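Local atomic coordinates of DNA repair protein XRCC1 (PDB entry 3PC6), a protein that serves as a scaffold for DNA single-strand break repair complexes, binds poly-ADP-ribose chains and limits PARP1 activity. Residues K85-H89 with Q90-V94. Numbering follows the deposited sequence.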
loop_
_atom_site.group_PDB
_atom_site.type_symbol
_atom_site.label_atom_id
_atom_site.label_comp_id
_atom_site.label_asym_id
_atom_site.label_seq_id
_atom_site.Cartn_x
_atom_site.Cartn_y
_atom_site.Cartn_z
ATOM N N LYS B 85 13.473 -5.447 10.763
ATOM C CA LYS B 85 12.850 -6.226 11.830
ATOM C C LYS B 85 11.864 -5.358 12.606
ATOM O O LYS B 85 11.864 -4.136 12.462
ATOM C CB LYS B 85 13.907 -6.806 12.772
ATOM C CG LYS B 85 14.690 -5.759 13.550
ATOM C CD LYS B 85 15.626 -6.411 14.559
ATOM C CE LYS B 85 16.399 -5.366 15.349
ATOM N NZ LYS B 85 17.303 -5.981 16.360
ATOM N N LEU B 86 11.029 -5.995 13.422
ATOM C CA LEU B 86 10.061 -5.273 14.240
ATOM C C LEU B 86 10.704 -4.682 15.487
ATOM O O LEU B 86 11.024 -5.411 16.425
ATOM C CB LEU B 86 8.922 -6.201 14.652
ATOM C CG LEU B 86 7.836 -5.585 15.526
ATOM C CD1 LEU B 86 7.092 -4.501 14.746
ATOM C CD2 LEU B 86 6.872 -6.655 16.016
ATOM N N LEU B 87 10.893 -3.365 15.505
ATOM C CA LEU B 87 11.417 -2.704 16.698
ATOM C C LEU B 87 10.283 -2.367 17.675
ATOM O O LEU B 87 9.117 -2.276 17.274
ATOM C CB LEU B 87 12.189 -1.444 16.302
ATOM C CG LEU B 87 13.268 -1.663 15.238
ATOM C CD1 LEU B 87 13.769 -0.337 14.672
ATOM C CD2 LEU B 87 14.416 -2.479 15.812
ATOM N N PRO B 88 10.612 -2.189 18.968
ATOM C CA PRO B 88 9.583 -1.806 19.946
ATOM C C PRO B 88 9.077 -0.386 19.698
ATOM O O PRO B 88 9.886 0.545 19.615
ATOM C CB PRO B 88 10.326 -1.860 21.294
ATOM C CG PRO B 88 11.606 -2.613 21.030
ATOM C CD PRO B 88 11.937 -2.374 19.589
ATOM N N HIS B 89 7.761 -0.225 19.589
ATOM C CA HIS B 89 7.168 1.087 19.298
ATOM C C HIS B 89 7.386 2.063 20.446
ATOM O O HIS B 89 7.372 3.280 20.253
ATOM C CB HIS B 89 5.673 0.959 19.040
ATOM C CG HIS B 89 4.912 0.347 20.176
ATOM N ND1 HIS B 89 4.333 1.099 21.177
ATOM C CD2 HIS B 89 4.644 -0.945 20.473
ATOM C CE1 HIS B 89 3.732 0.295 22.037
ATOM N NE2 HIS B 89 3.911 -0.949 21.636
ATOM N N GLN B 90 7.579 1.529 21.646
ATOM C CA GLN B 90 7.759 2.376 22.828
ATOM C C GLN B 90 8.910 3.368 22.680
ATOM O O GLN B 90 8.872 4.465 23.243
ATOM C CB GLN B 90 7.961 1.531 24.097
ATOM C CG GLN B 90 6.743 0.731 24.526
ATOM C CD GLN B 90 6.740 -0.657 23.934
ATOM O OE1 GLN B 90 7.300 -0.885 22.856
ATOM N NE2 GLN B 90 6.106 -1.598 24.625
ATOM N N LEU B 91 9.922 2.972 21.915
ATOM C CA LEU B 91 11.096 3.804 21.675
ATOM C C LEU B 91 10.763 5.036 20.840
ATOM O O LEU B 91 11.586 5.942 20.705
ATOM C CB LEU B 91 12.184 2.989 20.967
ATOM C CG LEU B 91 12.832 1.869 21.780
ATOM C CD1 LEU B 91 13.643 0.942 20.881
ATOM C CD2 LEU B 91 13.701 2.464 22.880
ATOM N N TYR B 92 9.554 5.056 20.283
ATOM C CA TYR B 92 9.113 6.126 19.392
ATOM C C TYR B 92 7.726 6.624 19.771
ATOM O O TYR B 92 7.018 7.224 18.955
ATOM C CB TYR B 92 9.098 5.602 17.943
ATOM C CG TYR B 92 10.414 4.996 17.515
ATOM C CD1 TYR B 92 11.437 5.797 17.017
ATOM C CD2 TYR B 92 10.644 3.628 17.619
ATOM C CE1 TYR B 92 12.652 5.254 16.632
ATOM C CE2 TYR B 92 11.857 3.076 17.237
ATOM C CZ TYR B 92 12.857 3.902 16.746
ATOM O OH TYR B 92 14.068 3.379 16.354
ATOM N N GLY B 93 7.336 6.373 21.013
ATOM C CA GLY B 93 6.014 6.726 21.481
ATOM C C GLY B 93 5.712 8.209 21.468
ATOM O O GLY B 93 6.609 9.062 21.500
ATOM N N VAL B 94 4.421 8.510 21.431
ATOM C CA VAL B 94 3.937 9.885 21.476
ATOM C C VAL B 94 3.030 10.007 22.693
ATOM O O VAL B 94 2.135 9.182 22.884
ATOM C CB VAL B 94 3.102 10.218 20.224
ATOM C CG1 VAL B 94 2.653 11.678 20.231
ATOM C CG2 VAL B 94 3.886 9.879 18.940
#
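The side-chain amide of Gln-90 lies flat over one face of the imidazole of His-89, the two planes only 9° apart. Gln-90 OE1 sits over the middle of the ring, 3.6 Å from His-89 CD2, and CG of Gln-90 makes a CH-pi contact with the same ring. A bend at chi2 (92°) folds the glutamine chain back over its neighbour; this suits glutamine, whose flexible stem ends in a planar group able to stack. A chi1 of 58° sets His-89 CG between the backbone N and the carbonyl carbon and places the imidazole where the amide can cover it. Gln-90 OE1 also comes within 3.5 Å of Pro-88 CB.

The backbone next to this stack makes a short 3-10 turn. Tyr-92 N donates to His-89 O at 2.8 Å, while Leu-91 N reaches Pro-88 O in a weak bond of 3.3 Å. Such i-to-i+3 bonds define the 3-10 helix, and Pro-88, with no N-H to give, fits its start as an acceptor. Its ring runs beside the Leu-91 side chain, an apolar pair at the surface.

The turn lies in the C-terminal part of XRCC1's second BRCT domain, after helix 75-83, and its aromatic residues seat it on the parallel sheet and that helix. Leu-87 CD1 approaches Tyr-92 OH at 4.1 Å. Tyrosine suits its place: the ring meets Trp-76 while the hydroxyl makes a weak hydrogen bond with Ser-79 OG. Trp-76 NE1 is hydrogen-bonded to Leu-87 O, and the flat imidazole of His-89 also packs edge-to-face with Phe-48.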